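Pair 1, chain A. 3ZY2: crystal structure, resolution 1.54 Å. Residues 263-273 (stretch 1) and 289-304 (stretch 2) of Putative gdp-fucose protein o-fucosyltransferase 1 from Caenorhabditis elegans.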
# COMPACT_ATOMS: atom_id res chain seq x y z
N SER A 263 18.70 27.24 -12.68
CA SER A 263 18.91 28.60 -12.16
C SER A 263 18.20 29.58 -13.07
O SER A 263 17.96 29.27 -14.24
CB SER A 263 20.40 28.94 -12.10
OG SER A 263 20.98 29.01 -13.39
N LYS A 264 17.89 30.77 -12.56
CA LYS A 264 17.30 31.83 -13.39
C LYS A 264 18.17 32.11 -14.61
O LYS A 264 17.67 32.22 -15.73
CB LYS A 264 17.06 33.11 -12.59
CG LYS A 264 15.87 33.03 -11.64
CD LYS A 264 15.51 34.38 -11.03
CE LYS A 264 14.83 34.19 -9.68
NZ LYS A 264 15.04 35.33 -8.73
N GLN A 265 19.48 32.20 -14.39
CA GLN A 265 20.45 32.40 -15.47
C GLN A 265 20.33 31.35 -16.58
O GLN A 265 20.33 31.69 -17.77
CB GLN A 265 21.89 32.39 -14.91
CG GLN A 265 22.09 33.24 -13.62
CD GLN A 265 21.84 32.47 -12.32
OE1 GLN A 265 20.72 32.46 -11.78
NE2 GLN A 265 22.89 31.84 -11.79
N GLN A 266 20.21 30.08 -16.17
CA GLN A 266 20.12 28.94 -17.08
C GLN A 266 18.78 29.00 -17.86
O GLN A 266 18.76 28.76 -19.06
CB GLN A 266 20.26 27.60 -16.31
CG GLN A 266 21.72 27.26 -15.87
CD GLN A 266 21.89 26.16 -14.77
OE1 GLN A 266 20.95 25.74 -14.09
NE2 GLN A 266 23.14 25.71 -14.60
N ILE A 267 17.70 29.35 -17.17
CA ILE A 267 16.39 29.50 -17.82
C ILE A 267 16.46 30.56 -18.93
O ILE A 267 16.04 30.31 -20.05
CB ILE A 267 15.30 29.86 -16.81
CG1 ILE A 267 15.03 28.66 -15.90
CG2 ILE A 267 13.98 30.31 -17.54
CD1 ILE A 267 14.22 28.95 -14.67
N LEU A 268 17.05 31.71 -18.60
CA LEU A 268 17.14 32.80 -19.55
C LEU A 268 18.00 32.43 -20.75
O LEU A 268 17.61 32.65 -21.90
CB LEU A 268 17.64 34.08 -18.87
CG LEU A 268 16.71 34.69 -17.80
CD1 LEU A 268 17.41 35.78 -17.05
CD2 LEU A 268 15.46 35.23 -18.43
N GLU A 269 19.18 31.86 -20.48
CA GLU A 269 20.09 31.47 -21.55
C GLU A 269 19.41 30.49 -22.51
O GLU A 269 19.50 30.64 -23.72
CB GLU A 269 21.36 30.83 -20.98
CG GLU A 269 22.31 30.32 -22.07
CD GLU A 269 23.68 29.88 -21.57
OE1 GLU A 269 23.92 29.92 -20.34
OE2 GLU A 269 24.50 29.49 -22.43
N GLN A 270 18.71 29.51 -21.95
CA GLN A 270 18.10 28.48 -22.77
C GLN A 270 16.88 28.97 -23.56
O GLN A 270 16.70 28.60 -24.72
CB GLN A 270 17.81 27.23 -21.93
CG GLN A 270 19.10 26.54 -21.50
CD GLN A 270 18.92 25.54 -20.39
OE1 GLN A 270 19.51 25.68 -19.31
NE2 GLN A 270 18.13 24.52 -20.65
N ILE A 271 16.07 29.84 -22.96
CA ILE A 271 14.95 30.47 -23.68
C ILE A 271 15.46 31.29 -24.87
O ILE A 271 14.91 31.22 -25.97
CB ILE A 271 14.12 31.37 -22.76
CG1 ILE A 271 13.31 30.50 -21.77
CG2 ILE A 271 13.16 32.27 -23.59
CD1 ILE A 271 12.54 31.29 -20.72
N VAL A 272 16.51 32.07 -24.65
CA VAL A 272 17.06 32.87 -25.72
C VAL A 272 17.61 31.97 -26.84
O VAL A 272 17.40 32.25 -28.01
CB VAL A 272 18.18 33.79 -25.18
CG1 VAL A 272 18.99 34.39 -26.33
CG2 VAL A 272 17.59 34.88 -24.32
N GLU A 273 18.29 30.88 -26.46
CA GLU A 273 18.80 29.93 -27.43
C GLU A 273 17.67 29.34 -28.29
O GLU A 273 17.76 29.29 -29.51
CB GLU A 273 19.57 28.82 -26.70
CG GLU A 273 20.50 28.03 -27.59
CD GLU A 273 19.79 26.95 -28.38
OE1 GLU A 273 18.91 26.27 -27.81
OE2 GLU A 273 20.12 26.79 -29.58
N LYS A 289 4.48 29.63 -9.96
CA LYS A 289 4.88 30.71 -9.05
C LYS A 289 5.47 31.92 -9.79
O LYS A 289 4.77 32.91 -10.00
CB LYS A 289 5.85 30.19 -7.99
CG LYS A 289 6.07 31.19 -6.84
CD LYS A 289 7.18 30.79 -5.90
CE LYS A 289 7.59 31.98 -5.04
NZ LYS A 289 8.27 33.06 -5.83
N ASP A 290 6.74 31.82 -10.18
CA ASP A 290 7.45 32.97 -10.75
C ASP A 290 7.54 32.83 -12.27
O ASP A 290 8.35 32.03 -12.79
CB ASP A 290 8.87 33.03 -10.15
CG ASP A 290 9.69 34.21 -10.66
OD1 ASP A 290 9.16 35.08 -11.40
OD2 ASP A 290 10.89 34.27 -10.29
N HIS A 291 6.70 33.58 -12.98
CA HIS A 291 6.70 33.57 -14.47
C HIS A 291 7.91 34.28 -15.09
O HIS A 291 8.14 34.16 -16.30
CB HIS A 291 5.42 34.17 -15.05
CG HIS A 291 4.17 33.47 -14.62
ND1 HIS A 291 3.43 32.66 -15.45
CD2 HIS A 291 3.53 33.46 -13.42
CE1 HIS A 291 2.39 32.17 -14.78
NE2 HIS A 291 2.43 32.64 -13.55
N MET A 292 8.66 35.03 -14.29
CA MET A 292 9.87 35.68 -14.76
C MET A 292 9.65 36.56 -16.00
O MET A 292 10.56 36.70 -16.80
CB MET A 292 10.95 34.63 -15.08
CG MET A 292 11.50 33.89 -13.86
SD MET A 292 12.68 32.61 -14.35
CE MET A 292 14.01 33.64 -15.00
N ILE A 293 8.47 37.16 -16.13
CA ILE A 293 8.12 37.94 -17.33
C ILE A 293 9.08 39.09 -17.57
O ILE A 293 9.61 39.23 -18.67
CB ILE A 293 6.63 38.43 -17.35
CG1 ILE A 293 5.66 37.25 -17.36
CG2 ILE A 293 6.33 39.34 -18.56
CD1 ILE A 293 5.77 36.33 -18.58
N ASP A 294 9.31 39.91 -16.55
CA ASP A 294 10.21 41.05 -16.74
C ASP A 294 11.63 40.61 -17.06
O ASP A 294 12.27 41.18 -17.96
CB ASP A 294 10.19 41.99 -15.54
CG ASP A 294 8.88 42.75 -15.41
OD1 ASP A 294 8.06 42.73 -16.34
OD2 ASP A 294 8.68 43.40 -14.36
N GLU A 295 12.11 39.58 -16.36
CA GLU A 295 13.47 39.06 -16.60
C GLU A 295 13.60 38.47 -18.01
O GLU A 295 14.58 38.70 -18.71
CB GLU A 295 13.89 38.02 -15.54
CG GLU A 295 14.01 38.55 -14.11
CD GLU A 295 12.71 38.44 -13.31
OE1 GLU A 295 11.60 38.40 -13.89
OE2 GLU A 295 12.81 38.41 -12.06
N ILE A 296 12.59 37.70 -18.43
CA ILE A 296 12.63 37.13 -19.77
C ILE A 296 12.54 38.24 -20.82
O ILE A 296 13.27 38.21 -21.81
CB ILE A 296 11.55 36.06 -19.99
CG1 ILE A 296 11.84 34.86 -19.08
CG2 ILE A 296 11.50 35.60 -21.45
CD1 ILE A 296 10.63 33.95 -18.90
N ASN A 297 11.66 39.21 -20.60
CA ASN A 297 11.55 40.34 -21.52
C ASN A 297 12.85 41.11 -21.73
O ASN A 297 13.17 41.47 -22.86
CB ASN A 297 10.41 41.29 -21.10
CG ASN A 297 9.06 40.77 -21.53
OD1 ASN A 297 8.98 39.84 -22.34
ND2 ASN A 297 7.99 41.36 -21.00
N GLU A 298 13.60 41.32 -20.65
CA GLU A 298 14.91 41.96 -20.75
C GLU A 298 15.82 41.11 -21.64
O GLU A 298 16.46 41.62 -22.55
CB GLU A 298 15.54 42.15 -19.36
CG GLU A 298 16.90 42.86 -19.34
CD GLU A 298 16.82 44.33 -19.76
OE1 GLU A 298 15.71 44.90 -19.79
OE2 GLU A 298 17.89 44.91 -20.06
N ALA A 299 15.83 39.80 -21.39
CA ALA A 299 16.69 38.89 -22.15
C ALA A 299 16.32 38.79 -23.63
O ALA A 299 17.18 38.52 -24.48
CB ALA A 299 16.72 37.51 -21.48
N LEU A 300 15.04 39.03 -23.93
CA LEU A 300 14.52 38.97 -25.31
C LEU A 300 14.59 40.27 -26.10
O LEU A 300 14.29 40.28 -27.29
CB LEU A 300 13.08 38.48 -25.30
CG LEU A 300 12.89 37.05 -24.85
CD1 LEU A 300 11.38 36.71 -24.82
CD2 LEU A 300 13.70 36.07 -25.74
N LYS A 301 14.98 41.36 -25.44
CA LYS A 301 15.10 42.66 -26.11
C LYS A 301 15.85 42.63 -27.44
O LYS A 301 15.38 43.24 -28.41
CB LYS A 301 15.69 43.72 -25.16
CG LYS A 301 14.67 44.26 -24.18
CD LYS A 301 15.17 45.49 -23.44
CE LYS A 301 14.13 45.96 -22.42
NZ LYS A 301 14.72 46.99 -21.52
N PRO A 302 17.00 41.91 -27.52
CA PRO A 302 17.72 41.84 -28.81
C PRO A 302 16.89 41.25 -29.96
O PRO A 302 17.19 41.52 -31.13
CB PRO A 302 18.91 40.94 -28.51
CG PRO A 302 19.15 41.11 -27.05
CD PRO A 302 17.76 41.20 -26.47
N TYR A 303 15.85 40.48 -29.63
CA TYR A 303 15.00 39.87 -30.63
C TYR A 303 13.71 40.65 -30.85
O TYR A 303 12.96 40.33 -31.77
CB TYR A 303 14.67 38.44 -30.19
CG TYR A 303 15.86 37.53 -30.24
CD1 TYR A 303 16.71 37.41 -29.15
CD2 TYR A 303 16.15 36.82 -31.40
CE1 TYR A 303 17.84 36.59 -29.21
CE2 TYR A 303 17.27 36.00 -31.48
CZ TYR A 303 18.10 35.89 -30.39
OH TYR A 303 19.19 35.05 -30.48
N GLU A 304 13.47 41.68 -30.03
CA GLU A 304 12.27 42.53 -30.13
C GLU A 304 11.01 41.67 -30.09
O GLU A 304 10.09 41.82 -30.91
CB GLU A 304 12.32 43.43 -31.37
CG GLU A 304 13.46 44.45 -31.35
CD GLU A 304 13.31 45.50 -32.46
OE1 GLU A 304 12.74 45.19 -33.53
OE2 GLU A 304 13.77 46.64 -32.24

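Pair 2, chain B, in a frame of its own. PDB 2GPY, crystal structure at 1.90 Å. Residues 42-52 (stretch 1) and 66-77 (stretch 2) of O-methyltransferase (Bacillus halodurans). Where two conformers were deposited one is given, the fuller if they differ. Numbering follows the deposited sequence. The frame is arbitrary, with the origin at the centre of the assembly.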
# COMPACT_ATOMS: atom_id res chain seq x y z
N GLY B 42 3.12 -13.83 -1.65
CA GLY B 42 2.29 -12.93 -0.82
C GLY B 42 3.10 -12.27 0.29
O GLY B 42 2.90 -11.09 0.62
N MSE B 43 3.99 -13.05 0.90
CA MSE B 43 4.77 -12.55 2.03
C MSE B 43 5.70 -11.44 1.55
O MSE B 43 5.83 -10.41 2.19
CB MSE B 43 5.57 -13.69 2.71
CG MSE B 43 6.58 -13.13 3.72
SE MSE B 43 5.61 -12.36 5.24
CE MSE B 43 5.37 -13.57 5.84
N GLU B 44 6.38 -11.67 0.43
CA GLU B 44 7.32 -10.67 -0.07
C GLU B 44 6.59 -9.37 -0.41
O GLU B 44 7.07 -8.26 -0.12
CB GLU B 44 8.09 -11.19 -1.28
CG GLU B 44 9.04 -12.36 -0.93
CD GLU B 44 10.22 -11.94 -0.02
OE1 GLU B 44 10.62 -10.76 -0.04
OE2 GLU B 44 10.74 -12.81 0.71
N SER B 45 5.43 -9.51 -1.04
CA SER B 45 4.60 -8.34 -1.36
C SER B 45 4.11 -7.64 -0.12
O SER B 45 4.18 -6.40 -0.05
CB SER B 45 3.43 -8.73 -2.26
OG SER B 45 3.94 -8.94 -3.55
N LEU B 46 3.64 -8.40 0.86
CA LEU B 46 3.19 -7.81 2.11
C LEU B 46 4.30 -7.03 2.80
O LEU B 46 4.07 -5.94 3.30
CB LEU B 46 2.62 -8.85 3.08
CG LEU B 46 1.89 -8.24 4.28
CD1 LEU B 46 0.62 -7.53 3.77
CD2 LEU B 46 1.57 -9.23 5.36
N LEU B 47 5.49 -7.62 2.86
CA LEU B 47 6.58 -6.95 3.57
C LEU B 47 6.93 -5.64 2.86
O LEU B 47 7.22 -4.60 3.49
CB LEU B 47 7.80 -7.87 3.58
CG LEU B 47 7.60 -9.12 4.45
CD1 LEU B 47 8.84 -9.97 4.25
CD2 LEU B 47 7.42 -8.75 5.95
N HIS B 48 6.90 -5.66 1.54
CA HIS B 48 7.20 -4.43 0.78
C HIS B 48 6.15 -3.33 1.04
O HIS B 48 6.48 -2.13 1.19
CB HIS B 48 7.32 -4.73 -0.70
CG HIS B 48 8.12 -3.71 -1.45
ND1 HIS B 48 9.48 -3.59 -1.29
CD2 HIS B 48 7.76 -2.75 -2.33
CE1 HIS B 48 9.93 -2.60 -2.05
NE2 HIS B 48 8.90 -2.08 -2.70
N LEU B 49 4.88 -3.72 1.06
CA LEU B 49 3.80 -2.77 1.35
C LEU B 49 3.94 -2.22 2.77
O LEU B 49 3.72 -1.03 3.02
CB LEU B 49 2.45 -3.44 1.16
CG LEU B 49 2.08 -3.88 -0.27
CD1 LEU B 49 0.84 -4.76 -0.19
CD2 LEU B 49 1.88 -2.73 -1.22
N LEU B 50 4.31 -3.08 3.71
CA LEU B 50 4.58 -2.62 5.07
C LEU B 50 5.71 -1.60 5.11
O LEU B 50 5.61 -0.60 5.80
CB LEU B 50 4.87 -3.79 6.02
CG LEU B 50 3.70 -4.70 6.39
CD1 LEU B 50 4.22 -6.01 7.01
CD2 LEU B 50 2.73 -4.01 7.35
N LYS B 51 6.82 -1.87 4.40
CA LYS B 51 7.94 -0.94 4.40
C LYS B 51 7.50 0.41 3.88
O LYS B 51 7.99 1.46 4.34
CB LYS B 51 9.12 -1.45 3.55
CG LYS B 51 9.86 -2.66 4.15
CD LYS B 51 11.00 -3.01 3.22
CE LYS B 51 11.29 -4.48 3.22
NZ LYS B 51 12.53 -4.73 2.36
N MSE B 52 6.59 0.37 2.91
CA MSE B 52 6.08 1.56 2.29
C MSE B 52 5.26 2.37 3.30
O MSE B 52 5.33 3.61 3.31
CB MSE B 52 5.20 1.14 1.11
CG MSE B 52 4.91 2.18 0.20
SE MSE B 52 3.69 1.55 -1.19
CE MSE B 52 3.95 -0.11 -1.19
N GLY B 66 5.55 -18.41 14.24
CA GLY B 66 6.24 -17.13 14.32
C GLY B 66 6.88 -16.64 13.02
O GLY B 66 7.58 -15.63 13.03
N TYR B 67 6.60 -17.30 11.91
CA TYR B 67 7.19 -16.90 10.63
C TYR B 67 6.86 -15.46 10.20
O TYR B 67 7.78 -14.66 9.91
CB TYR B 67 6.78 -17.89 9.56
CG TYR B 67 7.35 -17.60 8.19
CD1 TYR B 67 8.65 -17.98 7.87
CD2 TYR B 67 6.58 -16.98 7.23
CE1 TYR B 67 9.17 -17.72 6.59
CE2 TYR B 67 7.07 -16.73 5.95
CZ TYR B 67 8.36 -17.10 5.64
OH TYR B 67 8.79 -16.87 4.36
N SER B 68 5.57 -15.10 10.20
CA SER B 68 5.18 -13.74 9.79
C SER B 68 5.68 -12.66 10.76
O SER B 68 6.14 -11.62 10.32
CB SER B 68 3.67 -13.62 9.53
OG SER B 68 3.31 -14.35 8.37
N ALA B 69 5.61 -12.94 12.07
CA ALA B 69 6.08 -11.99 13.08
C ALA B 69 7.56 -11.72 12.84
O ALA B 69 8.01 -10.58 12.84
CB ALA B 69 5.87 -12.52 14.50
N ILE B 70 8.33 -12.80 12.68
CA ILE B 70 9.77 -12.71 12.43
C ILE B 70 10.11 -11.94 11.16
O ILE B 70 10.94 -11.03 11.21
CB ILE B 70 10.45 -14.10 12.45
CG1 ILE B 70 10.52 -14.58 13.91
CG2 ILE B 70 11.84 -14.05 11.82
CD1 ILE B 70 10.84 -16.09 14.07
N ARG B 71 9.48 -12.30 10.04
CA ARG B 71 9.80 -11.64 8.79
C ARG B 71 9.39 -10.17 8.77
O ARG B 71 10.12 -9.33 8.21
CB ARG B 71 9.17 -12.43 7.65
CG ARG B 71 9.94 -13.73 7.51
CD ARG B 71 10.09 -14.19 6.13
NE ARG B 71 10.80 -13.24 5.28
CZ ARG B 71 10.69 -13.24 3.97
NH1 ARG B 71 9.94 -14.15 3.39
NH2 ARG B 71 11.34 -12.33 3.22
N MSE B 72 8.27 -9.84 9.43
CA MSE B 72 7.92 -8.42 9.59
C MSE B 72 8.92 -7.65 10.47
O MSE B 72 9.31 -6.50 10.12
CB MSE B 72 6.50 -8.24 10.18
CG MSE B 72 5.44 -8.74 9.21
SE MSE B 72 3.59 -8.36 9.86
CE MSE B 72 3.53 -9.56 11.44
N ALA B 73 9.32 -8.25 11.59
CA ALA B 73 10.31 -7.61 12.46
C ALA B 73 11.62 -7.38 11.70
O ALA B 73 12.25 -6.34 11.85
CB ALA B 73 10.57 -8.44 13.75
N GLN B 74 12.04 -8.36 10.91
CA GLN B 74 13.28 -8.22 10.14
C GLN B 74 13.15 -7.13 9.07
O GLN B 74 14.12 -6.41 8.81
CB GLN B 74 13.67 -9.54 9.49
CG GLN B 74 14.17 -10.57 10.47
CD GLN B 74 14.59 -11.84 9.76
OE1 GLN B 74 15.64 -12.41 10.06
NE2 GLN B 74 13.78 -12.30 8.81
N ALA B 75 11.97 -7.01 8.46
CA ALA B 75 11.78 -6.02 7.38
C ALA B 75 11.66 -4.61 7.91
O ALA B 75 11.93 -3.64 7.19
CB ALA B 75 10.55 -6.37 6.54
N LEU B 76 11.20 -4.50 9.17
CA LEU B 76 10.91 -3.23 9.83
C LEU B 76 11.69 -3.16 11.16
O LEU B 76 11.12 -3.31 12.24
CB LEU B 76 9.40 -3.13 10.11
CG LEU B 76 8.47 -3.15 8.88
CD1 LEU B 76 7.03 -3.54 9.26
CD2 LEU B 76 8.51 -1.79 8.16
N PRO B 77 13.00 -2.88 11.08
CA PRO B 77 13.88 -2.98 12.29
C PRO B 77 13.47 -2.06 13.45
O PRO B 77 13.84 -2.31 14.61
CB PRO B 77 15.27 -2.61 11.77
CG PRO B 77 15.16 -2.71 10.22
CD PRO B 77 13.73 -2.45 9.87

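What backbone arrangement do the two pairs share? In each, two helices run in roughly the same direction, crossing at -47° in pair 1 and -42° in pair 2, with axes 9.9 and 10.0 Å apart at closest approach. Fourteen central residues superpose with an RMSD of 0.3 Å. The register agrees as well: the CA atoms of L268(A) and I296(A) lie 6.3 Å apart, as do those of their counterparts L47(B) and M72(B).

Which matched positions hold the middle of the contact in the same way? L268(A) and L47(B) fall together almost exactly, both in the m,t rotamer, and although the CA-to-CB bond points sideways in each, the end of the side chain comes nearer the second helix. There CD2 of L268(A) lies 4.0 Å from CB of A299(A), and CD2 of L47(B) lies 4.0 Å from CB of A75(B). Such small alanine side chains, both pointing toward the first helix, leave room for the leucine methyl. The neighbouring position differs in residue but keeps a similar distance: L268(A) CD2 meets I296(A) CG1 at 3.7 Å, while L47(B) CD2 meets CG of the selenomethionine M72(B) at 3.8 Å. I271(A) and L50(B) reach these same partners, I271(A) CD1 meeting I296(A) CD1 at 3.7 Å and L50(B) CD1 meeting M72(B) CG at 3.7 Å.

How is the N-terminal end of the contact filled? In pair 1 the long side chain comes from the second stretch, where M292(A) places its CE 3.9 Å from CG of K264(A) and 4.0 Å from CG of L268(A), with its SD 4.0 Å from CD1 of I267(A); the matching L46(B) also points toward the second stretch but makes no contact with it. In pair 2 the residue matching M292(A) is the small S68(B), and selenomethionine M43(B), at the position of K264(A), reaches across instead: its CE lies 3.4 Å from OG of S68(B) and 3.6 Å from CE2 of Y67(B). The next inward position of the second helix differs in chemistry. R71(B) forms a salt bridge with E44(B), NH2 to OE2 at 2.6 Å, and CD1 of L47(B) lies over one face of its guanidinium. Its counterpart E295(A) makes no polar bond across pair 1, and E44(B) is replaced by Q265(A), which has no contact there.

What closes the other end? V272(A) is matched by K51(B), and each packs beside the alanine: CG2 of V272(A) is 4.0 Å from CB of A299(A), and CE of K51(B) is 3.9 Å from CB of A75(B). Thus the aliphatic part of a lysine does work done by a branched valine. L300(A) and L76(B) both bring their ends nearer the first helix, but L76(B) approaches more closely, its CD1 3.9 Å from CB of L50(B), whereas CD2 of L300(A) stays 4.3 Å from CG2 of V272(A).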